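Local coordinates for protein CG14216 (Drosophila melanogaster, PDB 3P9Y) that dephosphorylates phosphoserine in the C-terminal domain of RNA polymerase II and probably takes part in RNA processing and transcription termination, at residues Y120-V123 with V124-M127; F61-Y65 with E66-R70; E100-Q103 with D104-E107. The protein carries 2 engineered substitutions. All coordinates share one frame; numbering follows the deposited sequence.

In the fold
The three contacts follow one another along the chain, and none nests in or crosses another. Interaction 2 comes first, where the loop after strand 57-59 turns into helix 65-82. Interaction 3 closes a tight turn in the loop between helix 85-95 and strand 111-114. Interaction 1 lies on helix 117-128, the crossover helix between strands 111-114 and 137-142. Interaction 3 touches both others. Phe102 packs on Val123 and Met127 of interaction 1, and Phe61 of interaction 2 packs against the backbone at Glu100 and Arg101. Interactions 1 and 2 do not touch; their centres are about 26 Å apart. The loop at 100-107 thus joins the loop before helix 65-82 to the crossover helix.

Interaction 1 of 3, residues Y120-V123 with V124-M127; sequences YDLV and VMHM. With IMD (imidazole), chain I.
Val124 places its CG2 methyl over one face of the Tyr120 ring. CG2 is 4.1 Å from the ring centroid and 10° off the ring normal, a CH-pi contact across one turn of helix 117-128. The Tyr120 ring can reach Val124 because its CG is anti to the backbone N (chi1 179°). Its OH is hydrogen-bonded to Ser194, which fixes the far end of the ring.

The packed side of the helix carries Tyr120, Val123 and Met127. Val123 and Met127 are buried, with Val123 CG1 4.5 Å from Met127 CG. Val123 rests on Ile112, Thr114 and Val140, and Met127 on Val138 and Leu196. This is how the crossover helix of the beta-alpha-beta unit covers the sheet.

The other side is looser. Asp121 and Met125 are exposed. Leu122 and Met125 run alongside each other in the same direction, with Leu122 CD2 4.0 Å from Met125 CE. An imidazole, probably from the crystallisation liquor, sits beside this surface. Its N1 donates to Asp121 OD1 at 3.1 Å with an angle of 157°. Its N3 is 3.4 Å from Val124 CG1, so the two methyls of Val124 serve different partners.

Four backbone bonds join the turns, each from a residue to the one four places earlier. The shortest is Met125 N to Asp121 O, 2.8 Å. The chemistry divides accordingly: the sheet side is mostly apolar, while the Asp121 carboxylate can be reached by a small donor and would probably hold it more strongly if the imidazole were protonated.

Interaction 2 of 3, residues F61-Y65 with E66-R70; sequences FGTKY and EDIYR
Thr63 and Ile68 meet across the N-terminal end of helix 65-82 in the manner of a hydrophobic staple. Lys64 is the N-cap, so the pair joins the residue before the cap to the fourth residue after it. The Thr63 methyl CG2 is 3.6 Å from Ile68 CG1, and the two side chains cross at about a right angle. Thr63 has its CG2 anti to the backbone N (chi1 -53° for OG1), while OG1 lies beside that N and bonds to the carbonyl of Glu60. This chi1 turns the methyl to Ile68 and the hydroxyl back to Glu60. Ile68 carries CG1 beside its own backbone N, and the extended chi2 (175°) brings CD1 to 4.1 Å from Thr63 CG2. The Ile68 side chain also packs on Leu89 and Met20.

Lys64 O starts the helix. It accepts from Ile68 N at 3.1 Å, in the carbonyl plane, and weakly from Asp67 N. The Lys64 side chain is extended and leads away from the helix. Its NZ stays 5.2 Å from Asp67 OD2, not in contact, though the opposite charges may attract weakly. Tyr65 turns inward and bonds through OH to the carbonyl of Asn19, tying the helix start to another loop. Further along, Glu66 and Arg70 form a long ion pair.

Asp67 is the third residue of the helix, where a capping box would have a side chain accepting from the N-cap N-H. Here a water does the joining: it accepts from Lys64 N at 3.1 Å and donates to Asp67 OD2 at 2.7 Å.

Interaction 3 of 3, residues E100-Q103 with D104-E107; sequences ERFQ and DTKE
Phe102 O accepts from Thr105 N at 3.2 Å, with an N-H...O angle of 167°. The donor approaches from above the plane of the carbonyl group. One residue earlier the pattern repeats, with Asp104 N bonded to Arg101 O. These two bonds, each spanning three residues, wind the chain into a short 3-10 turn.

Thr105 is packed tightly against this turn. Its OG1 is anti to the backbone N (chi1 -168°), which puts the methyl CG2 in the crowded position between N and the carbonyl carbon. CG2 comes within 3.1 Å of Phe102 O and 4.1 Å of Phe102 CD1, meeting the ring obliquely. OG1 accepts from Glu107 N at 3.3 Å, forming an ST turn, and is also hydrogen-bonded to Tyr40 OH.

Arg101 bends at chi3 and brings its guanidinium edge to Asp104. NE makes a weak bond to Asp104 OD2 at 3.3 Å, part of a salt bridge. The two planes are 41° apart, so the groups do not pair flat. OD2 also lies 3.5 Å from Arg101 CB, so the aliphatic stem passes beside the carboxylate. Gln103 CD lies 3.6 Å above the plane of the Arg101 guanidinium, over its centre. Both ends are held elsewhere: Arg101 NH1 bonds to Gly43 O, and Gln103 NE2 to Thr42 O.

The turn lies in the loop between helix 85-95 and strand 111-114. Its backbone at Glu100 and Phe102 bonds to Gly41 of strand 36-41, while the Phe102 and Gln103 side chains rest on Val123 and His126 of helix 117-128.

Interaction 1 of 3, residues Y120-V123 with V124-M127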
loop_
_atom_site.group_PDB
_atom_site.type_symbol
_atom_site.label_atom_id
_atom_site.label_comp_id
_atom_site.label_asym_id
_atom_site.label_seq_id
_atom_site.Cartn_x
_atom_site.Cartn_y
_atom_site.Cartn_z
ATOM N N TYR A 120 -8.242 -1.636 5.771
ATOM C CA TYR A 120 -8.026 -1.147 7.123
ATOM C C TYR A 120 -8.506 -2.171 8.158
ATOM O O TYR A 120 -7.771 -2.521 9.072
ATOM C CB TYR A 120 -8.787 0.161 7.301
ATOM C CG TYR A 120 -8.688 0.798 8.667
ATOM C CD1 TYR A 120 -7.529 1.440 9.077
ATOM C CD2 TYR A 120 -9.779 0.809 9.526
ATOM C CE1 TYR A 120 -7.450 2.049 10.320
ATOM C CE2 TYR A 120 -9.710 1.410 10.765
ATOM C CZ TYR A 120 -8.547 2.029 11.158
ATOM O OH TYR A 120 -8.486 2.630 12.391
ATOM N N ASP A 121 -9.736 -2.648 7.994
ATOM C CA ASP A 121 -10.333 -3.587 8.937
ATOM C C ASP A 121 -9.592 -4.913 8.986
ATOM O O ASP A 121 -9.403 -5.476 10.057
ATOM C CB ASP A 121 -11.796 -3.839 8.579
ATOM C CG ASP A 121 -12.687 -2.673 8.933
ATOM O OD1 ASP A 121 -12.279 -1.846 9.771
ATOM O OD2 ASP A 121 -13.790 -2.578 8.371
ATOM N N LEU A 122 -9.184 -5.417 7.829
ATOM C CA LEU A 122 -8.465 -6.684 7.774
ATOM C C LEU A 122 -7.111 -6.547 8.462
ATOM O O LEU A 122 -6.674 -7.445 9.184
ATOM C CB LEU A 122 -8.290 -7.140 6.322
ATOM C CG LEU A 122 -9.581 -7.618 5.648
ATOM C CD1 LEU A 122 -9.394 -7.786 4.151
ATOM C CD2 LEU A 122 -10.062 -8.926 6.278
ATOM N N VAL A 123 -6.455 -5.413 8.243
ATOM C CA VAL A 123 -5.171 -5.142 8.863
ATOM C C VAL A 123 -5.328 -5.075 10.379
ATOM O O VAL A 123 -4.554 -5.682 11.113
ATOM C CB VAL A 123 -4.566 -3.817 8.342
ATOM C CG1 VAL A 123 -3.440 -3.346 9.244
ATOM C CG2 VAL A 123 -4.080 -3.978 6.896
ATOM N N VAL A 124 -6.335 -4.342 10.842
ATOM C CA VAL A 124 -6.541 -4.153 12.273
ATOM C C VAL A 124 -6.947 -5.472 12.929
ATOM O O VAL A 124 -6.450 -5.824 13.996
ATOM C CB VAL A 124 -7.597 -3.063 12.549
ATOM C CG1 VAL A 124 -7.985 -3.039 14.021
ATOM C CG2 VAL A 124 -7.073 -1.694 12.115
ATOM N N MET A 125 -7.835 -6.210 12.270
ATOM C CA MET A 125 -8.280 -7.499 12.778
ATOM C C MET A 125 -7.082 -8.425 12.920
ATOM O O MET A 125 -6.925 -9.097 13.935
ATOM C CB MET A 125 -9.323 -8.118 11.843
ATOM C CG MET A 125 -9.947 -9.394 12.383
ATOM S SD MET A 125 -11.363 -9.961 11.419
ATOM C CE MET A 125 -10.568 -10.532 9.917
ATOM N N HIS A 126 -6.222 -8.441 11.908
ATOM C CA HIS A 126 -5.058 -9.319 11.918
ATOM C C HIS A 126 -4.104 -8.957 13.051
ATOM O O HIS A 126 -3.580 -9.836 13.736
ATOM C CB HIS A 126 -4.318 -9.267 10.584
ATOM C CG HIS A 126 -3.066 -10.084 10.571
ATOM N ND1 HIS A 126 -3.072 -11.445 10.363
ATOM C CD2 HIS A 126 -1.774 -9.739 10.776
ATOM C CE1 HIS A 126 -1.834 -11.903 10.428
ATOM N NE2 HIS A 126 -1.028 -10.889 10.677
ATOM N N MET A 127 -3.889 -7.660 13.245
ATOM C CA MET A 127 -2.992 -7.177 14.284
ATOM C C MET A 127 -3.525 -7.526 15.669
ATOM O O MET A 127 -2.763 -7.874 16.570
ATOM C CB MET A 127 -2.830 -5.660 14.171
ATOM C CG MET A 127 -1.929 -5.195 13.032
ATOM S SD MET A 127 -0.201 -5.624 13.300
ATOM C CE MET A 127 0.113 -4.878 14.898
HETATM N N1 IMD I . -11.937 -2.941 12.621
HETATM C C2 IMD I . -11.213 -4.081 12.602
HETATM N N3 IMD I . -11.013 -4.485 13.877
HETATM C C4 IMD I . -11.612 -3.599 14.702
HETATM C C5 IMD I . -12.198 -2.625 13.909
#

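Interaction 2 of 3, residues F61-Y65 with E66-R70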
loop_
_atom_site.group_PDB
_atom_site.type_symbol
_atom_site.label_atom_id
_atom_site.label_comp_id
_atom_site.label_asym_id
_atom_site.label_seq_id
_atom_site.Cartn_x
_atom_site.Cartn_y
_atom_site.Cartn_z
ATOM N N PHE A 61 -0.789 -15.229 -4.082
ATOM C CA PHE A 61 0.292 -14.382 -3.619
ATOM C C PHE A 61 1.572 -15.196 -3.716
ATOM O O PHE A 61 1.571 -16.392 -3.433
ATOM C CB PHE A 61 0.041 -13.909 -2.189
ATOM C CG PHE A 61 -0.888 -12.734 -2.101
ATOM C CD1 PHE A 61 -0.392 -11.439 -2.141
ATOM C CD2 PHE A 61 -2.254 -12.920 -1.992
ATOM C CE1 PHE A 61 -1.241 -10.354 -2.064
ATOM C CE2 PHE A 61 -3.111 -11.842 -1.916
ATOM C CZ PHE A 61 -2.604 -10.553 -1.952
ATOM N N GLY A 62 2.657 -14.557 -4.139
ATOM C CA GLY A 62 3.903 -15.264 -4.363
ATOM C C GLY A 62 4.192 -15.474 -5.838
ATOM O O GLY A 62 5.337 -15.706 -6.213
ATOM N N THR A 63 3.161 -15.407 -6.675
ATOM C CA THR A 63 3.352 -15.440 -8.121
ATOM C C THR A 63 4.139 -14.200 -8.537
ATOM O O THR A 63 3.706 -13.079 -8.291
ATOM C CB THR A 63 2.007 -15.434 -8.884
ATOM O OG1 THR A 63 1.157 -16.479 -8.396
ATOM C CG2 THR A 63 2.232 -15.632 -10.377
ATOM N N LYS A 64 5.298 -14.400 -9.155
ATOM C CA LYS A 64 6.121 -13.284 -9.609
ATOM C C LYS A 64 5.337 -12.362 -10.539
ATOM O O LYS A 64 4.556 -12.826 -11.369
ATOM C CB LYS A 64 7.360 -13.797 -10.342
ATOM C CG LYS A 64 8.337 -14.578 -9.482
ATOM C CD LYS A 64 9.542 -14.999 -10.316
ATOM C CE LYS A 64 10.419 -16.001 -9.591
ATOM N NZ LYS A 64 11.512 -16.512 -10.462
ATOM N N TYR A 65 5.546 -11.056 -10.398
ATOM C CA TYR A 65 4.929 -10.090 -11.298
ATOM C C TYR A 65 5.324 -10.408 -12.734
ATOM O O TYR A 65 4.542 -10.223 -13.660
ATOM C CB TYR A 65 5.370 -8.662 -10.965
ATOM C CG TYR A 65 4.857 -8.128 -9.645
ATOM C CD1 TYR A 65 3.503 -7.876 -9.451
ATOM C CD2 TYR A 65 5.729 -7.857 -8.600
ATOM C CE1 TYR A 65 3.032 -7.379 -8.245
ATOM C CE2 TYR A 65 5.269 -7.362 -7.392
ATOM C CZ TYR A 65 3.918 -7.123 -7.221
ATOM O OH TYR A 65 3.459 -6.628 -6.019
ATOM N N GLU A 66 6.549 -10.887 -12.911
ATOM C CA GLU A 66 7.065 -11.191 -14.237
ATOM C C GLU A 66 6.266 -12.317 -14.892
ATOM O O GLU A 66 6.012 -12.288 -16.095
ATOM C CB GLU A 66 8.543 -11.572 -14.156
ATOM C CG GLU A 66 9.161 -11.913 -15.499
ATOM C CD GLU A 66 10.630 -12.273 -15.393
ATOM O OE1 GLU A 66 11.148 -12.334 -14.257
ATOM O OE2 GLU A 66 11.265 -12.493 -16.447
ATOM N N ASP A 67 5.870 -13.306 -14.097
ATOM C CA ASP A 67 5.106 -14.433 -14.617
ATOM C C ASP A 67 3.668 -14.040 -14.930
ATOM O O ASP A 67 3.085 -14.527 -15.894
ATOM C CB ASP A 67 5.130 -15.600 -13.632
ATOM C CG ASP A 67 6.477 -16.286 -13.586
ATOM O OD1 ASP A 67 7.263 -16.099 -14.535
ATOM O OD2 ASP A 67 6.749 -17.009 -12.605
ATOM N N ILE A 68 3.092 -13.162 -14.117
ATOM C CA ILE A 68 1.752 -12.660 -14.392
ATOM C C ILE A 68 1.789 -11.851 -15.682
ATOM O O ILE A 68 0.876 -11.925 -16.499
ATOM C CB ILE A 68 1.226 -11.793 -13.235
ATOM C CG1 ILE A 68 1.108 -12.641 -11.962
ATOM C CG2 ILE A 68 -0.118 -11.177 -13.599
ATOM C CD1 ILE A 68 0.718 -11.859 -10.730
ATOM N N TYR A 69 2.865 -11.091 -15.856
ATOM C CA TYR A 69 3.088 -10.294 -17.058
ATOM C C TYR A 69 3.104 -11.175 -18.304
ATOM O O TYR A 69 2.421 -10.891 -19.285
ATOM C CB TYR A 69 4.424 -9.559 -16.941
ATOM C CG TYR A 69 4.736 -8.631 -18.093
ATOM C CD1 TYR A 69 4.612 -7.256 -17.952
ATOM C CD2 TYR A 69 5.167 -9.126 -19.317
ATOM C CE1 TYR A 69 4.903 -6.399 -18.996
ATOM C CE2 TYR A 69 5.460 -8.274 -20.373
ATOM C CZ TYR A 69 5.327 -6.911 -20.202
ATOM O OH TYR A 69 5.615 -6.049 -21.240
ATOM N N ARG A 70 3.898 -12.242 -18.259
ATOM C CA ARG A 70 3.996 -13.177 -19.373
ATOM C C ARG A 70 2.638 -13.794 -19.651
ATOM O O ARG A 70 2.244 -13.954 -20.804
ATOM C CB ARG A 70 5.006 -14.281 -19.059
ATOM C CG ARG A 70 6.456 -13.840 -19.145
ATOM C CD ARG A 70 7.386 -14.878 -18.533
ATOM N NE ARG A 70 8.793 -14.558 -18.766
ATOM C CZ ARG A 70 9.511 -15.017 -19.788
ATOM N NH1 ARG A 70 8.966 -15.829 -20.686
ATOM N NH2 ARG A 70 10.784 -14.666 -19.910
HETATM O O HOH W 1 5.823 -17.278 -10.114
#

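Interaction 3 of 3, residues E100-Q103 with D104-E107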
loop_
_atom_site.group_PDB
_atom_site.type_symbol
_atom_site.label_atom_id
_atom_site.label_comp_id
_atom_site.label_asym_id
_atom_site.label_seq_id
_atom_site.Cartn_x
_atom_site.Cartn_y
_atom_site.Cartn_z
ATOM N N GLU A 100 2.904 -9.651 -2.002
ATOM C CA GLU A 100 2.981 -10.253 -0.676
ATOM C C GLU A 100 1.703 -9.974 0.100
ATOM O O GLU A 100 1.092 -8.920 -0.063
ATOM C CB GLU A 100 4.153 -9.668 0.096
ATOM C CG GLU A 100 5.453 -9.627 -0.673
ATOM C CD GLU A 100 6.535 -8.916 0.102
ATOM O OE1 GLU A 100 7.005 -9.479 1.112
ATOM O OE2 GLU A 100 6.911 -7.791 -0.285
ATOM N N ARG A 101 1.313 -10.920 0.949
ATOM C CA ARG A 101 0.104 -10.788 1.753
ATOM C C ARG A 101 0.493 -10.274 3.136
ATOM O O ARG A 101 1.432 -10.780 3.751
ATOM C CB ARG A 101 -0.622 -12.138 1.857
ATOM C CG ARG A 101 -2.149 -12.024 1.858
ATOM C CD ARG A 101 -2.845 -13.388 1.849
ATOM N NE ARG A 101 -3.194 -13.840 3.196
ATOM C CZ ARG A 101 -4.424 -13.823 3.713
ATOM N NH1 ARG A 101 -5.458 -13.388 3.007
ATOM N NH2 ARG A 101 -4.623 -14.254 4.948
ATOM N N PHE A 102 -0.220 -9.263 3.618
ATOM C CA PHE A 102 0.119 -8.638 4.888
ATOM C C PHE A 102 -0.012 -9.623 6.040
ATOM O O PHE A 102 0.796 -9.613 6.966
ATOM C CB PHE A 102 -0.776 -7.425 5.161
ATOM C CG PHE A 102 -0.553 -6.812 6.517
ATOM C CD1 PHE A 102 0.583 -6.063 6.776
ATOM C CD2 PHE A 102 -1.470 -7.000 7.538
ATOM C CE1 PHE A 102 0.800 -5.509 8.026
ATOM C CE2 PHE A 102 -1.261 -6.446 8.792
ATOM C CZ PHE A 102 -0.125 -5.701 9.036
ATOM N N GLN A 103 -1.032 -10.472 5.977
ATOM C CA GLN A 103 -1.349 -11.377 7.077
ATOM C C GLN A 103 -0.267 -12.442 7.256
ATOM O O GLN A 103 -0.245 -13.144 8.266
ATOM C CB GLN A 103 -2.707 -12.047 6.845
ATOM C CG GLN A 103 -3.911 -11.101 6.897
ATOM C CD GLN A 103 -4.327 -10.583 5.526
ATOM O OE1 GLN A 103 -3.487 -10.320 4.664
ATOM N NE2 GLN A 103 -5.630 -10.425 5.324
ATOM N N ASP A 104 0.631 -12.556 6.280
ATOM C CA ASP A 104 1.684 -13.570 6.327
ATOM C C ASP A 104 3.073 -12.990 6.578
ATOM O O ASP A 104 4.052 -13.732 6.645
ATOM C CB ASP A 104 1.698 -14.378 5.026
ATOM C CG ASP A 104 0.422 -15.170 4.820
ATOM O OD1 ASP A 104 -0.024 -15.835 5.779
ATOM O OD2 ASP A 104 -0.144 -15.125 3.706
ATOM N N THR A 105 3.173 -11.673 6.722
ATOM C CA THR A 105 4.476 -11.051 6.929
ATOM C C THR A 105 4.872 -11.042 8.401
ATOM O O THR A 105 4.021 -10.969 9.283
ATOM C CB THR A 105 4.521 -9.602 6.398
ATOM O OG1 THR A 105 5.879 -9.148 6.364
ATOM C CG2 THR A 105 3.703 -8.671 7.278
ATOM N N LYS A 106 6.175 -11.109 8.648
ATOM C CA LYS A 106 6.720 -11.046 9.998
ATOM C C LYS A 106 7.395 -9.698 10.252
ATOM O O LYS A 106 7.876 -9.433 11.353
ATOM C CB LYS A 106 7.722 -12.184 10.207
ATOM C CG LYS A 106 7.112 -13.575 10.069
ATOM C CD LYS A 106 6.127 -13.862 11.200
ATOM C CE LYS A 106 4.806 -14.412 10.675
ATOM N NZ LYS A 106 4.958 -15.733 9.995
ATOM N N GLU A 107 7.430 -8.846 9.233
ATOM C CA GLU A 107 7.999 -7.511 9.384
ATOM C C GLU A 107 7.134 -6.680 10.324
ATOM O O GLU A 107 5.922 -6.882 10.407
ATOM C CB GLU A 107 8.098 -6.811 8.025
ATOM C CG GLU A 107 8.888 -7.579 6.976
ATOM C CD GLU A 107 10.368 -7.673 7.305
ATOM O OE1 GLU A 107 10.858 -6.867 8.124
ATOM O OE2 GLU A 107 11.045 -8.555 6.736
#